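PDB 3WLA: oxidized polyvinyl alcohol hydrolase from Sphingopyxis, which hydrolyses beta-diketones such as 4,6-nonanedione and cleaves oxidized polyvinyl alcohol in the second step of polyvinyl alcohol degradation. Local coordinates for residues A[59-62]-A[63-67]; A[123-126]-A[127-130]. All coordinates share one frame; numbering follows the deposited sequence.

Interaction 1: A[59-62]-A[63-67]; sequences ATNW and NLNVP
Asn-63 N closes the first turn of helix 60-65 on Ala-59 O, the N-cap residue's carbonyl, at 3.2 Å and nearly along the C=O axis. This short helix connects strands 47-53 and 81-85 in a beta-alpha-beta unit of the alpha/beta-hydrolase fold. Three further i to i+4 bonds follow, from Leu-64 N, Asn-65 N and Val-66 N. The one from Val-66 N to Trp-62 O is short, 2.8 Å, and fairly straight at 158°, although Val-66 is already the first residue to leave helical geometry. Packing is tight on the side turned to the sheet. Leu-64 CG lies 3.6 Å from Thr-60 O, and the leucine side chain continues onto Val-82 and Ser-84 of strand 81-85 and Val-36 of strand 31-38. Asn-63 is buried too; its CG stands anti to the backbone N (chi1 175°), which carries the amide away from the preceding turn, where OD1 takes a weak hydrogen bond from Asn-72 ND2 and the side chain rests on Trp-287. The side chains of Asn-63 and Ser-162, the probable nucleophile of the charge relay, are about 10 Å apart. The other flank is looser. Val-66 CG2 reaches Trp-62 CB at 4.1 Å, beside an indole that swings back along the helix, so that Ala-59 N sits 3.4 Å above one ring face, offset toward the rim. Asn-61 and Asn-65, one turn apart, do not bond directly through their side chains. Asn-61 ND2 is held by Asn-95, whereas the carboxamide oxygens of both asparagines accept hydrogen bonds from one shared water. That water bridges the exposed edge of the turn, 2.8 Å from Asn-61 OD1 and 3.2 Å from Asn-65 OD1.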
ATOM      1  N   ALA A  59      11.706  -7.105   7.517  1.00 21.00           N
ATOM      2  CA  ALA A  59      12.703  -6.791   6.473  1.00 20.71           C
ATOM      3  C   ALA A  59      12.077  -7.070   5.110  1.00 21.23           C
ATOM      4  O   ALA A  59      11.265  -8.006   5.012  1.00 21.17           O
ATOM      5  CB  ALA A  59      13.948  -7.742   6.619  1.00 20.08           C
ATOM      6  N   THR A  60      12.523  -6.346   4.079  1.00 20.50           N
ATOM      7  CA  THR A  60      12.028  -6.582   2.712  1.00 20.91           C
ATOM      8  C   THR A  60      12.200  -8.049   2.301  1.00 21.83           C
ATOM      9  O   THR A  60      11.274  -8.664   1.699  1.00 22.69           O
ATOM     10  CB  THR A  60      12.719  -5.643   1.713  1.00 19.85           C
ATOM     11  OG1 THR A  60      12.240  -4.308   1.951  1.00 19.20           O
ATOM     12  CG2 THR A  60      12.429  -6.030   0.185  1.00 16.40           C
ATOM     13  N   ASN A  61      13.346  -8.635   2.619  1.00 21.05           N
ATOM     14  CA  ASN A  61      13.544 -10.033   2.251  1.00 22.66           C
ATOM     15  C   ASN A  61      12.592 -10.998   2.992  1.00 22.55           C
ATOM     16  O   ASN A  61      12.267 -12.043   2.453  1.00 23.94           O
ATOM     17  CB  ASN A  61      14.995 -10.445   2.452  1.00 22.92           C
ATOM     18  CG  ASN A  61      15.863 -10.028   1.295  1.00 23.67           C
ATOM     19  OD1 ASN A  61      15.377  -9.667   0.221  1.00 24.69           O
ATOM     20  ND2 ASN A  61      17.183 -10.091   1.504  1.00 25.56           N
ATOM     21  N   TRP A  62      12.176 -10.665   4.212  1.00 21.86           N
ATOM     22  CA  TRP A  62      11.219 -11.513   4.898  1.00 21.88           C
ATOM     23  C   TRP A  62       9.908 -11.504   4.132  1.00 22.12           C
ATOM     24  O   TRP A  62       9.342 -12.551   3.905  1.00 23.58           O
ATOM     25  CB  TRP A  62      10.913 -11.044   6.310  1.00 22.95           C
ATOM     26  CG  TRP A  62      12.106 -10.945   7.203  1.00 22.80           C
ATOM     27  CD1 TRP A  62      13.407 -11.258   6.893  1.00 23.98           C
ATOM     28  CD2 TRP A  62      12.110 -10.438   8.530  1.00 23.27           C
ATOM     29  NE1 TRP A  62      14.217 -10.963   7.960  1.00 24.27           N
ATOM     30  CE2 TRP A  62      13.445 -10.454   8.979  1.00 24.00           C
ATOM     31  CE3 TRP A  62      11.106  -9.968   9.399  1.00 20.82           C
ATOM     32  CZ2 TRP A  62      13.804 -10.015  10.256  1.00 26.38           C
ATOM     33  CZ3 TRP A  62      11.465  -9.531  10.696  1.00 21.37           C
ATOM     34  CH2 TRP A  62      12.802  -9.558  11.102  1.00 23.82           C
ATOM     35  N   ASN A  63       9.422 -10.320   3.780  1.00 21.59           N
ATOM     36  CA  ASN A  63       8.183 -10.212   3.060  1.00 23.26           C
ATOM     37  C   ASN A  63       8.221 -11.048   1.765  1.00 23.71           C
ATOM     38  O   ASN A  63       7.220 -11.620   1.376  1.00 24.41           O
ATOM     39  CB  ASN A  63       7.934  -8.734   2.779  1.00 24.11           C
ATOM     40  CG  ASN A  63       6.718  -8.485   1.926  1.00 26.54           C
ATOM     41  OD1 ASN A  63       6.785  -8.620   0.702  1.00 26.20           O
ATOM     42  ND2 ASN A  63       5.602  -8.084   2.564  1.00 25.71           N
ATOM     43  N   LEU A  64       9.365 -11.099   1.102  1.00 21.49           N
ATOM     44  CA  LEU A  64       9.517 -11.857  -0.124  1.00 23.73           C
ATOM     45  C   LEU A  64       9.713 -13.343   0.078  1.00 23.86           C
ATOM     46  O   LEU A  64       9.224 -14.154  -0.741  1.00 25.23           O
ATOM     47  CB  LEU A  64      10.751 -11.381  -0.909  1.00 23.05           C
ATOM     48  CG  LEU A  64      10.626 -10.017  -1.554  1.00 24.55           C
ATOM     49  CD1 LEU A  64      11.952  -9.624  -2.245  1.00 22.81           C
ATOM     50  CD2 LEU A  64       9.517 -10.110  -2.589  1.00 23.45           C
ATOM     51  N   ASN A  65      10.412 -13.714   1.153  1.00 25.76           N
ATOM     52  CA  ASN A  65      10.786 -15.125   1.299  1.00 26.00           C
ATOM     53  C   ASN A  65      10.380 -15.916   2.488  1.00 25.77           C
ATOM     54  O   ASN A  65      10.644 -17.130   2.536  1.00 27.56           O
ATOM     55  CB  ASN A  65      12.320 -15.235   1.232  1.00 27.33           C
ATOM     56  CG  ASN A  65      12.883 -14.587   0.012  1.00 29.81           C
ATOM     57  OD1 ASN A  65      13.897 -13.888   0.082  1.00 33.17           O
ATOM     58  ND2 ASN A  65      12.247 -14.788  -1.110  1.00 27.10           N
ATOM     59  N   VAL A  66       9.789 -15.268   3.480  1.00 24.57           N
ATOM     60  CA  VAL A  66       9.432 -15.947   4.682  1.00 22.37           C
ATOM     61  C   VAL A  66       7.930 -15.993   4.763  1.00 24.45           C
ATOM     62  O   VAL A  66       7.280 -14.948   4.731  1.00 23.03           O
ATOM     63  CB  VAL A  66      10.011 -15.169   5.871  1.00 25.50           C
ATOM     64  CG1 VAL A  66       9.602 -15.803   7.153  1.00 23.71           C
ATOM     65  CG2 VAL A  66      11.562 -15.099   5.715  1.00 25.16           C
ATOM     66  N   PRO A  67       7.363 -17.200   4.871  1.00 24.35           N
ATOM     67  CA  PRO A  67       5.928 -17.377   4.954  1.00 25.79           C
ATOM     68  C   PRO A  67       5.245 -16.536   5.959  1.00 26.03           C
ATOM     69  O   PRO A  67       4.206 -15.966   5.646  1.00 26.11           O
ATOM     70  CB  PRO A  67       5.770 -18.850   5.248  1.00 26.57           C
ATOM     71  CG  PRO A  67       6.892 -19.440   4.473  1.00 26.88           C
ATOM     72  CD  PRO A  67       8.038 -18.517   4.773  1.00 25.43           C
TER
HETATM   73  O   HOH W   1      15.452 -11.692  -1.644  1.00 40.34           O

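Interaction 2: A[123-126]-A[127-130]; sequences SGDK and YKTD
Lys-126 CG is wedged between its own backbone N and carbonyl carbon (chi1 64°), while Tyr-127 CG stands anti to its carbonyl carbon (chi1 -62°); together these torsions lay the two side chains alongside each other. Lys-126 CG is centred over one face of the phenol ring in a CH-pi contact, 3.6 Å from the Tyr-127 ring centroid and 2° off its normal. The lysine CD continues over the same face to 3.7 Å from Tyr-127 CZ. Bends at chi3 and chi4 then turn the ammonium back, and NZ makes a weak hydrogen bond to Ser-123 O. Trp-109 also stacks on the tyrosine ring. Were this tyrosine an alanine, the lysine methylenes would probably lose their aromatic platform and Trp-109 its stacking partner. Along the backbone, Tyr-127 N and Lys-128 N close successive 3-10-like turns on Gly-124 O and Asp-125 O, both donors lying well above the carbonyl planes. Asp-130 N instead meets Lys-126 O in the carbonyl plane at 3.1 Å. Two waters join Thr-129 OG1 to the carbonyl oxygens of Asp-125 and Lys-126. Asp-125 OD1 and Lys-128 NZ stay 4.1 Å apart, beyond a salt bridge, so this pair probably adds only modest attraction, whereas Asp-130 is salt-bridged to Arg-136; the turn itself is held by backbone bonds and the lysine-tyrosine contact.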
ATOM      1  N   SER A 123       5.026  21.472   9.677  1.00 33.02           N
ATOM      2  CA  SER A 123       6.117  20.829   8.964  1.00 31.07           C
ATOM      3  C   SER A 123       5.595  19.973   7.804  1.00 31.59           C
ATOM      4  O   SER A 123       6.262  19.834   6.781  1.00 32.66           O
ATOM      5  CB  SER A 123       7.002  20.007   9.935  1.00 31.78           C
ATOM      6  OG  SER A 123       6.356  18.865  10.483  1.00 30.77           O
ATOM      7  N   GLY A 124       4.376  19.469   7.916  1.00 30.54           N
ATOM      8  CA  GLY A 124       3.853  18.627   6.854  1.00 31.76           C
ATOM      9  C   GLY A 124       2.970  19.329   5.837  1.00 32.32           C
ATOM     10  O   GLY A 124       2.412  18.684   4.940  1.00 29.96           O
ATOM     11  N   ASP A 125       2.835  20.651   5.961  1.00 31.30           N
ATOM     12  CA  ASP A 125       1.973  21.357   5.030  1.00 30.22           C
ATOM     13  C   ASP A 125       2.384  21.193   3.565  1.00 29.56           C
ATOM     14  O   ASP A 125       1.531  21.064   2.698  1.00 28.18           O
ATOM     15  CB  ASP A 125       1.893  22.830   5.407  1.00 31.68           C
ATOM     16  CG  ASP A 125       1.054  23.055   6.669  1.00 35.18           C
ATOM     17  OD1 ASP A 125       0.417  22.072   7.169  1.00 36.05           O
ATOM     18  OD2 ASP A 125       1.027  24.211   7.172  1.00 36.74           O
ATOM     19  N   LYS A 126       3.674  21.169   3.270  1.00 30.63           N
ATOM     20  CA  LYS A 126       4.050  21.000   1.862  1.00 32.28           C
ATOM     21  C   LYS A 126       3.508  19.677   1.297  1.00 32.42           C
ATOM     22  O   LYS A 126       3.296  19.542   0.074  1.00 33.26           O
ATOM     23  CB  LYS A 126       5.560  21.020   1.705  1.00 33.93           C
ATOM     24  CG  LYS A 126       6.247  19.879   2.394  1.00 38.57           C
ATOM     25  CD  LYS A 126       7.725  19.928   2.129  1.00 40.35           C
ATOM     26  CE  LYS A 126       8.380  20.992   2.982  1.00 44.71           C
ATOM     27  NZ  LYS A 126       8.205  20.703   4.462  1.00 48.36           N
ATOM     28  N   TYR A 127       3.235  18.715   2.178  1.00 29.17           N
ATOM     29  CA  TYR A 127       2.805  17.412   1.706  1.00 28.39           C
ATOM     30  C   TYR A 127       1.349  17.282   1.522  1.00 29.14           C
ATOM     31  O   TYR A 127       0.868  16.196   1.203  1.00 29.67           O
ATOM     32  CB  TYR A 127       3.372  16.302   2.581  1.00 25.52           C
ATOM     33  CG  TYR A 127       4.874  16.313   2.506  1.00 22.20           C
ATOM     34  CD1 TYR A 127       5.521  16.344   1.262  1.00 25.95           C
ATOM     35  CD2 TYR A 127       5.652  16.272   3.640  1.00 24.72           C
ATOM     36  CE1 TYR A 127       6.892  16.331   1.155  1.00 24.25           C
ATOM     37  CE2 TYR A 127       7.076  16.254   3.542  1.00 24.78           C
ATOM     38  CZ  TYR A 127       7.661  16.278   2.283  1.00 26.22           C
ATOM     39  OH  TYR A 127       9.020  16.168   2.145  1.00 30.17           O
ATOM     40  N   LYS A 128       0.645  18.411   1.697  1.00 29.60           N
ATOM     41  CA  LYS A 128      -0.777  18.462   1.418  1.00 30.82           C
ATOM     42  C   LYS A 128      -0.919  18.326  -0.125  1.00 29.73           C
ATOM     43  O   LYS A 128      -1.955  17.855  -0.612  1.00 29.85           O
ATOM     44  CB  LYS A 128      -1.365  19.818   1.853  1.00 32.21           C
ATOM     45  CG  LYS A 128      -1.880  19.842   3.272  1.00 32.32           C
ATOM     46  CD  LYS A 128      -2.142  21.256   3.745  1.00 34.11           C
ATOM     47  CE  LYS A 128      -2.859  21.228   5.096  1.00 36.33           C
ATOM     48  NZ  LYS A 128      -3.299  22.597   5.589  1.00 38.54           N
ATOM     49  N   THR A 129       0.117  18.733  -0.874  1.00 29.78           N
ATOM     50  CA  THR A 129       0.072  18.690  -2.353  1.00 32.12           C
ATOM     51  C   THR A 129       1.214  17.920  -3.042  1.00 34.16           C
ATOM     52  O   THR A 129       1.035  17.407  -4.154  1.00 36.10           O
ATOM     53  CB  THR A 129       0.032  20.131  -2.961  1.00 32.62           C
ATOM     54  OG1 THR A 129       1.177  20.888  -2.513  1.00 33.59           O
ATOM     55  CG2 THR A 129      -1.251  20.852  -2.533  1.00 32.14           C
ATOM     56  N   ASP A 130       2.369  17.850  -2.380  1.00 34.51           N
ATOM     57  CA  ASP A 130       3.572  17.154  -2.859  1.00 33.27           C
ATOM     58  C   ASP A 130       3.402  15.689  -2.438  1.00 32.83           C
ATOM     59  O   ASP A 130       3.204  15.405  -1.250  1.00 31.86           O
ATOM     60  CB  ASP A 130       4.811  17.743  -2.167  1.00 36.35           C
ATOM     61  CG  ASP A 130       6.132  17.183  -2.715  1.00 37.71           C
ATOM     62  OD1 ASP A 130       6.148  16.031  -3.198  1.00 37.49           O
ATOM     63  OD2 ASP A 130       7.169  17.874  -2.637  1.00 39.26           O
TER
HETATM   64  O   HOH W   2       1.016  22.251   0.128  1.00 43.65           O
HETATM   65  O   HOH W   3       3.691  21.300  -1.753  1.00 44.10           O

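How the interactions relate
Both contacts are local turns of one chain, but they lie on opposite sides of its centre, with nearest atoms about 21 Å apart and no touch. Interaction 1 is partly buried, its helix packed against the central sheet and near the probable nucleophile; interaction 2 lies at the surface, in the long loop between strand 81-85 and helix 133-145, far from the catalytic residues. In sequence, strand 81-85 lies between the two: Leu-64 and Thr-60 pack on it, while 123-130 comes after it. Interaction 1 rests on regular i to i+4 bonds, with Leu-64 buried against the sheet and asparagines around it, whereas the second combines tighter turns with an aliphatic-aromatic contact. Water bridges side chains in 59-67 but ties backbone carbonyls to a hydroxyl in 123-130.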